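Local coordinates for periplasmic beta-glucosidase (Pseudomonas aeruginosa, PDB 6R5T), which probably hydrolyses glucosides in the periplasm at terminal, non-reducing beta-D-glucosyl residues, releasing beta-D-glucose, as a glycoside hydrolase of family 3, at residues Tyr190-Met200 against Val221-Val229. The protein carries 1 engineered substitution. Numbering follows the deposited sequence.
Sequences YNTVDMSLPRM and VSLNTINGV
The carboxamide of Asn227 lies alongside the backbone of Met195 and bonds to it through both of its polar atoms. OD1 takes the Met195 N-H on a lone pair at 2.9 Å, while ND2 gives a hydrogen, also at 2.9 Å, to Met195 O, which lies close to the amide plane. With CG anti to its own carbonyl carbon (chi1 -63°), the amide turns one edge to Met195, meeting the N-H and C=O of that one residue. Met200 CE lies over one face of the amide, 3.6 Å from Asn227 ND2, and also packs on Ile226 CG2 at 3.8 Å. On the other face stands the Asp194 carboxylate, its plane turned 48° from the amide and its OD2 hydrogen-bonded to Ser196 OG of the second subunit. At the other end, Leu223 CD1 meets the Tyr190 ring obliquely at CD1 and CE1; the two side chains run side by side, and Tyr190 OH is bonded to Glu486.

Between these ends, Asn227 N donates to Val193 O in the carbonyl plane (2.9 Å, 162° at the hydrogen), while the return bond from Val193 N to Thr225 O is weak. Val193 CG2 packs on Asn224 ND2, whose N-H groups serve Thr225 O and Ala179 O. Water fills out the pairing: one molecule receives Thr225 N-H and donates to Tyr190 O, and another accepts from Gly228 N while donating to Val193 O at 2.7 Å.

The type I' turn from Ile226 to Val229 carries Asn227, whose backbone N-H and side-chain amide join the turn to Val193 and Met195, linking two loops of the TIM-barrel N-terminal domain that follow barrel strands 172-178 and 218-221. Two bonds fix the rotation of the amide and satisfy both Met195 backbone groups, beside the subunit interface, whereas the Leu223 end borders the sugar pocket, where Leu223 touches the bound glucose.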
# COMPACT_ATOMS: atom_id res chain seq x y z
N TYR A 190 0.71 13.32 -4.15
CA TYR A 190 1.95 13.97 -3.70
C TYR A 190 2.66 13.16 -2.61
O TYR A 190 3.75 13.57 -2.19
CB TYR A 190 1.65 15.36 -3.15
CG TYR A 190 0.67 16.18 -3.94
CD1 TYR A 190 0.86 16.45 -5.30
CD2 TYR A 190 -0.43 16.71 -3.29
CE1 TYR A 190 -0.03 17.27 -5.96
CE2 TYR A 190 -1.33 17.53 -3.95
CZ TYR A 190 -1.14 17.78 -5.29
OH TYR A 190 -1.99 18.65 -5.96
N ASN A 191 2.14 12.00 -2.26
CA ASN A 191 2.68 11.33 -1.06
C ASN A 191 3.93 10.52 -1.42
O ASN A 191 4.23 10.21 -2.60
CB ASN A 191 1.64 10.43 -0.38
CG ASN A 191 1.97 10.10 1.06
OD1 ASN A 191 2.76 10.82 1.71
ND2 ASN A 191 1.38 9.05 1.59
N THR A 192 4.64 10.22 -0.37
CA THR A 192 5.86 9.39 -0.35
C THR A 192 5.81 8.20 -1.30
O THR A 192 4.83 7.45 -1.30
CB THR A 192 5.96 8.84 1.07
OG1 THR A 192 6.01 9.99 1.93
CG2 THR A 192 7.17 7.97 1.27
N VAL A 193 6.91 7.98 -2.02
CA VAL A 193 7.10 6.79 -2.83
C VAL A 193 8.33 6.09 -2.34
O VAL A 193 9.41 6.71 -2.23
CB VAL A 193 7.17 7.07 -4.34
CG1 VAL A 193 7.50 5.80 -5.13
CG2 VAL A 193 5.87 7.70 -4.84
N ASP A 194 8.15 4.82 -2.03
CA ASP A 194 9.28 4.04 -1.46
C ASP A 194 9.25 2.69 -2.14
O ASP A 194 8.20 2.03 -2.07
CB ASP A 194 9.16 3.96 0.05
CG ASP A 194 10.34 3.26 0.67
OD1 ASP A 194 10.33 2.00 0.70
OD2 ASP A 194 11.24 3.99 1.07
N MET A 195 10.32 2.30 -2.83
CA MET A 195 10.32 1.02 -3.52
C MET A 195 11.76 0.56 -3.76
O MET A 195 12.68 1.35 -3.74
CB MET A 195 9.53 1.04 -4.85
CG MET A 195 10.13 1.81 -5.94
SD MET A 195 9.28 1.70 -7.56
CE MET A 195 7.71 2.46 -7.12
N SER A 196 11.90 -0.73 -3.97
CA SER A 196 13.22 -1.34 -4.26
C SER A 196 13.73 -0.87 -5.62
O SER A 196 12.94 -0.56 -6.55
CB SER A 196 13.13 -2.85 -4.19
OG SER A 196 12.51 -3.39 -5.38
N LEU A 197 15.03 -0.96 -5.78
CA LEU A 197 15.60 -0.62 -7.09
C LEU A 197 15.19 -1.65 -8.13
O LEU A 197 14.91 -1.26 -9.28
CB LEU A 197 17.10 -0.40 -6.97
CG LEU A 197 17.48 0.84 -6.16
CD1 LEU A 197 18.99 0.88 -5.91
CD2 LEU A 197 17.02 2.12 -6.85
N PRO A 198 15.18 -2.98 -7.88
CA PRO A 198 14.73 -3.87 -8.93
C PRO A 198 13.31 -3.56 -9.41
O PRO A 198 13.05 -3.66 -10.61
CB PRO A 198 14.89 -5.26 -8.30
CG PRO A 198 15.99 -5.06 -7.32
CD PRO A 198 15.72 -3.70 -6.71
N ARG A 199 12.40 -3.23 -8.50
CA ARG A 199 11.00 -2.91 -8.90
C ARG A 199 11.01 -1.61 -9.73
O ARG A 199 10.30 -1.48 -10.76
CB ARG A 199 10.08 -2.80 -7.69
CG ARG A 199 8.69 -2.28 -8.02
CD ARG A 199 7.74 -2.25 -6.84
NE ARG A 199 7.24 -3.57 -6.51
CZ ARG A 199 6.23 -3.80 -5.67
NH1 ARG A 199 5.66 -2.81 -5.02
NH2 ARG A 199 5.80 -5.01 -5.47
N MET A 200 11.76 -0.64 -9.27
CA MET A 200 11.86 0.66 -9.96
C MET A 200 12.33 0.43 -11.40
O MET A 200 11.70 0.90 -12.38
CB MET A 200 12.81 1.57 -9.17
CG MET A 200 12.66 2.98 -9.48
SD MET A 200 13.94 3.93 -8.60
CE MET A 200 13.58 3.71 -6.89
N VAL A 221 9.72 16.93 -14.13
CA VAL A 221 10.11 16.26 -12.87
C VAL A 221 8.90 16.19 -11.94
O VAL A 221 8.08 17.10 -11.91
CB VAL A 221 11.34 16.96 -12.27
CG1 VAL A 221 11.77 16.26 -11.00
CG2 VAL A 221 12.46 16.98 -13.32
N SER A 222 8.80 15.11 -11.19
CA SER A 222 7.64 14.86 -10.30
C SER A 222 7.74 15.60 -8.96
O SER A 222 8.79 16.16 -8.59
CB SER A 222 7.49 13.38 -10.14
OG SER A 222 8.52 12.86 -9.33
N LEU A 223 6.64 15.56 -8.22
CA LEU A 223 6.51 16.28 -6.94
C LEU A 223 6.84 15.40 -5.74
O LEU A 223 6.94 15.97 -4.65
CB LEU A 223 5.08 16.78 -6.83
CG LEU A 223 4.69 17.95 -7.74
CD1 LEU A 223 3.17 18.12 -7.70
CD2 LEU A 223 5.36 19.22 -7.29
N ASN A 224 6.94 14.09 -5.92
CA ASN A 224 7.09 13.15 -4.79
C ASN A 224 8.56 12.91 -4.41
O ASN A 224 9.49 13.13 -5.23
CB ASN A 224 6.53 11.77 -5.17
CG ASN A 224 7.08 11.24 -6.47
OD1 ASN A 224 6.75 11.75 -7.56
ND2 ASN A 224 7.93 10.22 -6.41
N THR A 225 8.76 12.43 -3.17
CA THR A 225 10.03 11.78 -2.78
C THR A 225 10.15 10.44 -3.49
O THR A 225 9.11 9.74 -3.74
CB THR A 225 10.16 11.61 -1.27
OG1 THR A 225 9.07 10.83 -0.78
CG2 THR A 225 10.22 12.92 -0.54
N ILE A 226 11.38 10.05 -3.74
CA ILE A 226 11.75 8.68 -4.19
C ILE A 226 12.73 8.18 -3.14
O ILE A 226 13.82 8.76 -3.02
CB ILE A 226 12.39 8.69 -5.59
CG1 ILE A 226 11.38 9.18 -6.61
CG2 ILE A 226 13.02 7.34 -5.92
CD1 ILE A 226 12.00 9.48 -7.94
N ASN A 227 12.30 7.22 -2.33
CA ASN A 227 13.19 6.65 -1.29
C ASN A 227 13.79 7.78 -0.44
O ASN A 227 14.99 7.77 -0.10
CB ASN A 227 14.19 5.73 -1.98
CG ASN A 227 13.52 4.56 -2.66
OD1 ASN A 227 12.32 4.42 -2.55
ND2 ASN A 227 14.28 3.70 -3.31
N GLY A 228 12.98 8.76 -0.08
CA GLY A 228 13.36 9.85 0.81
C GLY A 228 13.81 11.12 0.13
O GLY A 228 13.88 12.14 0.84
N VAL A 229 14.14 11.06 -1.15
CA VAL A 229 14.70 12.25 -1.85
C VAL A 229 13.69 12.75 -2.85
O VAL A 229 13.44 12.10 -3.84
CB VAL A 229 16.05 11.92 -2.51
CG1 VAL A 229 16.64 13.19 -3.12
CG2 VAL A 229 16.99 11.36 -1.47
O HOH W 1 6.39 12.91 -1.51
O HOH W 2 5.07 16.01 -2.49
O HOH W 3 7.24 12.25 0.95
O HOH W 4 10.14 8.45 -0.23